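F420-dependent methylenetetrahydromethanopterin dehydrogenase (Methanopyrus kandleri, PDB 1QV9) catalyses the reversible, coenzyme F420-dependent reduction of methenyl-tetrahydromethanopterin to methylene-tetrahydromethanopterin, a step in methanogenesis from carbon dioxide. Local coordinates at residues 16-21 with 143-148; 149-154 with 246-251. All coordinates share one frame; numbering follows the deposited sequence.

Interaction 1 of 2, residues 16-21 with 143-148; sequences TSMMMD and DLMKVL
The short helix 15-19 that follows the first strand of the alpha/beta domain packs here, through Thr16, Met18 and Met19, on helix 134-150, which offers Met145 and Leu148, one turn apart on the same face. The contact is a thin, buried, largely apolar one, and the methionines, all present as selenomethionine, bridge the two backbones, whose nearest CA atoms, those of Thr16 and Leu148, are 7.8 Å from each other. Met145 buries the most surface. Its CG lies opposite the backbone N (chi1 -175°) and the chain runs straight out as far as SE, then bends at the last torsion, so that the selenium and the methyl face different partners. In one of its two conformers Met19 brings CE to 3.7 Å from SE of Met145, while CE of Met145 points at Met18. Met18 also has two conformers, and the 3.2 Å approach of its CE to CE of Met145, tighter than van der Waals contact, is doubtful. Long, unbranched and flexible, methionine suits such interdigitation, because each chain can bend to fit its neighbour. Farther along, CD1 of Leu148 sits 3.8 Å from OG1 of Thr16, the two side chains crossing at about a right angle. The backbone N of Thr16 is bonded to the carboxylate of Asp122. Phe154, from helix 153-169, packs against Met19 and Leu148, while Met18 and Met137 of the second subunit press on the methionines, and Lys10 of strand 4-10 forms a salt bridge with Asp21.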
loop_
_atom_site.group_PDB
_atom_site.type_symbol
_atom_site.label_atom_id
_atom_site.label_comp_id
_atom_site.label_asym_id
_atom_site.label_seq_id
_atom_site.Cartn_x
_atom_site.Cartn_y
_atom_site.Cartn_z
ATOM N N THR A 16 -11.773 21.075 13.195
ATOM C CA THR A 16 -11.120 22.377 13.251
ATOM C C THR A 16 -11.141 22.966 14.658
ATOM O O THR A 16 -10.194 23.637 15.062
ATOM C CB THR A 16 -11.779 23.352 12.229
ATOM O OG1 THR A 16 -11.728 22.739 10.935
ATOM C CG2 THR A 16 -11.008 24.707 12.164
ATOM N N SER A 17 -12.200 22.701 15.419
ATOM C CA SER A 17 -12.246 23.274 16.760
ATOM C C SER A 17 -11.251 22.574 17.690
ATOM O O SER A 17 -10.752 23.185 18.634
ATOM C CB SER A 17 -13.679 23.293 17.303
ATOM O OG SER A 17 -14.227 21.998 17.422
HETATM N N MSE A 18 -10.980 21.290 17.435
HETATM C CA MSE A 18 -10.008 20.546 18.249
HETATM C C MSE A 18 -8.668 21.264 18.198
HETATM O O MSE A 18 -8.046 21.526 19.233
HETATM C CB MSE A 18 -9.762 19.116 17.712
HETATM C CG MSE A 18 -10.857 18.099 17.984
HETATM SE SE MSE A 18 -10.281 16.256 17.617
HETATM C CE MSE A 18 -8.537 16.330 18.400
HETATM N N MSE A 19 -8.238 21.586 16.976
HETATM C CA MSE A 19 -6.932 22.195 16.713
HETATM C C MSE A 19 -6.762 23.707 16.631
HETATM O O MSE A 19 -5.631 24.187 16.751
HETATM C CB MSE A 19 -6.367 21.631 15.390
HETATM C CG MSE A 19 -5.742 20.228 15.457
HETATM SE SE MSE A 19 -3.944 20.368 16.037
HETATM C CE MSE A 19 -3.701 18.725 16.999
HETATM N N MSE A 20 -7.847 24.442 16.427
HETATM C CA MSE A 20 -7.769 25.899 16.211
HETATM C C MSE A 20 -6.793 26.699 17.023
HETATM O O MSE A 20 -5.991 27.428 16.437
HETATM C CB MSE A 20 -9.158 26.549 16.248
HETATM C CG MSE A 20 -9.915 26.379 17.536
HETATM SE SE MSE A 20 -11.710 27.108 17.332
HETATM C CE MSE A 20 -12.300 26.806 19.098
ATOM N N ASP A 21 -6.798 26.532 18.349
ATOM C CA ASP A 21 -5.880 27.336 19.144
ATOM C C ASP A 21 -4.429 26.874 19.014
ATOM O O ASP A 21 -3.502 27.697 18.971
ATOM C CB ASP A 21 -6.292 27.341 20.627
ATOM C CG ASP A 21 -6.507 25.927 21.195
ATOM O OD1 ASP A 21 -7.359 25.197 20.647
ATOM O OD2 ASP A 21 -5.813 25.549 22.178
ATOM N N ASP A 143 -8.361 10.512 11.167
ATOM C CA ASP A 143 -8.390 10.620 9.735
ATOM C C ASP A 143 -8.772 12.027 9.292
ATOM O O ASP A 143 -8.147 12.567 8.353
ATOM C CB ASP A 143 -9.367 9.590 9.146
ATOM C CG ASP A 143 -8.787 8.183 9.145
ATOM O OD1 ASP A 143 -7.535 8.021 9.119
ATOM O OD2 ASP A 143 -9.587 7.216 9.161
ATOM N N LEU A 144 -9.789 12.605 9.932
ATOM C CA LEU A 144 -10.208 13.961 9.575
ATOM C C LEU A 144 -9.078 14.964 9.840
ATOM O O LEU A 144 -8.839 15.844 9.009
ATOM C CB LEU A 144 -11.485 14.300 10.347
ATOM C CG LEU A 144 -11.967 15.740 10.206
ATOM C CD1 LEU A 144 -12.269 16.081 8.756
ATOM C CD2 LEU A 144 -13.252 15.919 11.070
HETATM N N MSE A 145 -8.374 14.811 10.974
HETATM C CA MSE A 145 -7.255 15.733 11.284
HETATM C C MSE A 145 -6.182 15.630 10.203
HETATM O O MSE A 145 -5.609 16.661 9.761
HETATM C CB MSE A 145 -6.660 15.389 12.657
HETATM C CG MSE A 145 -5.598 16.384 13.074
HETATM SE SE MSE A 145 -4.978 15.950 14.892
HETATM C CE MSE A 145 -6.713 16.087 15.776
ATOM N N LYS A 146 -5.879 14.408 9.763
ATOM C CA LYS A 146 -4.866 14.243 8.709
ATOM C C LYS A 146 -5.342 14.957 7.430
ATOM O O LYS A 146 -4.574 15.636 6.742
ATOM C CB LYS A 146 -4.638 12.739 8.442
ATOM C CG LYS A 146 -3.759 12.403 7.265
ATOM C CD LYS A 146 -2.421 13.096 7.348
ATOM C CE LYS A 146 -1.519 12.622 6.227
ATOM N NZ LYS A 146 -0.224 13.316 6.207
ATOM N N VAL A 147 -6.619 14.781 7.086
ATOM C CA VAL A 147 -7.132 15.451 5.897
ATOM C C VAL A 147 -7.023 16.969 6.019
ATOM O O VAL A 147 -6.477 17.626 5.122
ATOM C CB VAL A 147 -8.618 15.054 5.672
ATOM C CG1 VAL A 147 -9.267 15.965 4.567
ATOM C CG2 VAL A 147 -8.698 13.592 5.279
ATOM N N LEU A 148 -7.524 17.526 7.111
ATOM C CA LEU A 148 -7.512 18.993 7.252
ATOM C C LEU A 148 -6.096 19.567 7.308
ATOM O O LEU A 148 -5.846 20.689 6.828
ATOM C CB LEU A 148 -8.337 19.417 8.479
ATOM C CG LEU A 148 -9.804 18.966 8.386
ATOM C CD1 LEU A 148 -10.534 19.406 9.619
ATOM C CD2 LEU A 148 -10.476 19.604 7.151
#

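Interaction 2 of 2, residues 149-154 with 246-251; sequences AATGVF and ELADEA
Ala248 and Ala150 meet methyl to methyl, their CB atoms 3.8 Å apart, and these two residues bury most of the surface in the contact. Each CB points toward the other segment, and that of Ala150 also rests 3.7 Å from the carbonyl O of Ala248. With side chains this short the backbones come close, to 5.5 Å between the CA atoms of Ala150 and Ala248; alanine suits a place where two helices nearly touch. The third participant is Thr151, whose CG2 lies 4.0 Å from CB of Ala248. Its chi1 of 61° turns CG2 away from its own carbonyl carbon, and OG1 is bonded to the backbone O of Val147 one turn earlier, which satisfies the buried hydroxyl and lets the methyl serve the apolar side. The contact thus joins the end of helix 134-150 to the long helix 227-257 of the helix bundle. Just beyond, Gly152 is the first residue to leave helical backbone angles and occupies the N-cap position of helix 153-169; its positive phi (97°) would press a side chain against the preceding carbonyl O. Leu207 of helix 197-223 covers Thr151, and Ile139 of the second subunit packs on Ala150.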
loop_
_atom_site.group_PDB
_atom_site.type_symbol
_atom_site.label_atom_id
_atom_site.label_comp_id
_atom_site.label_asym_id
_atom_site.label_seq_id
_atom_site.Cartn_x
_atom_site.Cartn_y
_atom_site.Cartn_z
ATOM N N ALA A 149 -5.161 18.802 7.849
ATOM C CA ALA A 149 -3.783 19.290 7.946
ATOM C C ALA A 149 -3.050 19.145 6.631
ATOM O O ALA A 149 -2.587 20.147 6.071
ATOM C CB ALA A 149 -3.047 18.519 9.065
ATOM N N ALA A 150 -2.949 17.927 6.107
ATOM C CA ALA A 150 -2.177 17.683 4.894
ATOM C C ALA A 150 -2.713 18.319 3.617
ATOM O O ALA A 150 -1.970 18.490 2.662
ATOM C CB ALA A 150 -1.931 16.163 4.721
ATOM N N THR A 151 -4.007 18.646 3.582
ATOM C CA THR A 151 -4.543 19.316 2.376
ATOM C C THR A 151 -4.270 20.815 2.444
ATOM O O THR A 151 -4.417 21.518 1.426
ATOM C CB THR A 151 -6.064 19.123 2.250
ATOM O OG1 THR A 151 -6.697 19.694 3.397
ATOM C CG2 THR A 151 -6.391 17.620 2.067
ATOM N N GLY A 152 -3.873 21.300 3.620
ATOM C CA GLY A 152 -3.611 22.724 3.767
ATOM C C GLY A 152 -4.760 23.526 4.339
ATOM O O GLY A 152 -4.637 24.745 4.522
ATOM N N VAL A 153 -5.888 22.875 4.659
ATOM C CA VAL A 153 -7.005 23.611 5.226
ATOM C C VAL A 153 -6.623 24.301 6.545
ATOM O O VAL A 153 -7.040 25.433 6.795
ATOM C CB VAL A 153 -8.239 22.682 5.473
ATOM C CG1 VAL A 153 -9.292 23.381 6.355
ATOM C CG2 VAL A 153 -8.822 22.282 4.122
ATOM N N PHE A 154 -5.834 23.619 7.394
ATOM C CA PHE A 154 -5.449 24.228 8.664
ATOM C C PHE A 154 -4.537 25.445 8.439
ATOM O O PHE A 154 -4.488 26.311 9.319
ATOM C CB PHE A 154 -4.741 23.197 9.581
ATOM C CG PHE A 154 -5.685 22.251 10.305
ATOM C CD1 PHE A 154 -5.202 21.060 10.811
ATOM C CD2 PHE A 154 -7.018 22.556 10.473
ATOM C CE1 PHE A 154 -6.037 20.171 11.488
ATOM C CE2 PHE A 154 -7.872 21.650 11.155
ATOM C CZ PHE A 154 -7.361 20.478 11.650
ATOM N N GLU A 246 -5.901 8.923 3.216
ATOM C CA GLU A 246 -4.855 8.309 2.399
ATOM C C GLU A 246 -4.503 9.225 1.220
ATOM O O GLU A 246 -3.331 9.353 0.836
ATOM C CB GLU A 246 -5.333 6.942 1.903
ATOM C CG GLU A 246 -4.335 6.143 1.116
ATOM C CD GLU A 246 -5.003 4.920 0.529
ATOM O OE1 GLU A 246 -5.639 4.188 1.314
ATOM O OE2 GLU A 246 -4.914 4.713 -0.697
ATOM N N LEU A 247 -5.503 9.877 0.622
ATOM C CA LEU A 247 -5.217 10.799 -0.474
ATOM C C LEU A 247 -4.387 11.963 0.027
ATOM O O LEU A 247 -3.461 12.394 -0.671
ATOM C CB LEU A 247 -6.533 11.349 -1.076
ATOM C CG LEU A 247 -7.173 10.511 -2.171
ATOM C CD1 LEU A 247 -8.628 10.979 -2.337
ATOM C CD2 LEU A 247 -6.421 10.685 -3.491
ATOM N N ALA A 248 -4.741 12.477 1.204
ATOM C CA ALA A 248 -4.006 13.614 1.761
ATOM C C ALA A 248 -2.576 13.153 2.040
ATOM O O ALA A 248 -1.599 13.923 1.818
ATOM C CB ALA A 248 -4.692 14.114 3.030
ATOM N N ASP A 249 -2.409 11.942 2.563
ATOM C CA ASP A 249 -1.049 11.401 2.813
ATOM C C ASP A 249 -0.274 11.300 1.481
ATOM O O ASP A 249 0.909 11.650 1.407
ATOM C CB ASP A 249 -1.125 9.989 3.437
ATOM C CG ASP A 249 0.262 9.432 3.789
ATOM O OD1 ASP A 249 0.783 9.904 4.811
ATOM O OD2 ASP A 249 0.798 8.574 3.059
ATOM N N GLU A 250 -0.926 10.822 0.425
ATOM C CA GLU A 250 -0.270 10.710 -0.874
ATOM C C GLU A 250 0.181 12.078 -1.380
ATOM O O GLU A 250 1.257 12.194 -1.990
ATOM C CB GLU A 250 -1.216 10.110 -1.927
ATOM C CG GLU A 250 -1.409 8.649 -1.795
ATOM C CD GLU A 250 -2.162 8.035 -2.995
ATOM O OE1 GLU A 250 -2.469 8.733 -3.996
ATOM O OE2 GLU A 250 -2.434 6.829 -2.921
ATOM N N ALA A 251 -0.627 13.103 -1.155
ATOM C CA ALA A 251 -0.267 14.444 -1.617
ATOM C C ALA A 251 0.976 14.879 -0.880
ATOM O O ALA A 251 1.922 15.416 -1.496
ATOM C CB ALA A 251 -1.407 15.430 -1.336
#

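How the interactions relate
Helix 134-150 links the two interactions: interaction 1 uses its residues 143-148, and interaction 2 begins at the next residue, so the contacts follow in series along the chain, their centres 11 Å apart. They also touch directly. The backbone O of Leu148 probably accepts a hydrogen bond from N of Phe154, 3.0 Å away, across the turn into helix 153-169, and the ring of Phe154 leans on Thr16, with CE2 3.9 Å from CA of Thr16. One helix is therefore held on one side by the alpha/beta domain and on another by helix 227-257 of the bundle. Both contacts also reach the second subunit, placing this junction at a subunit interface of the hexamer.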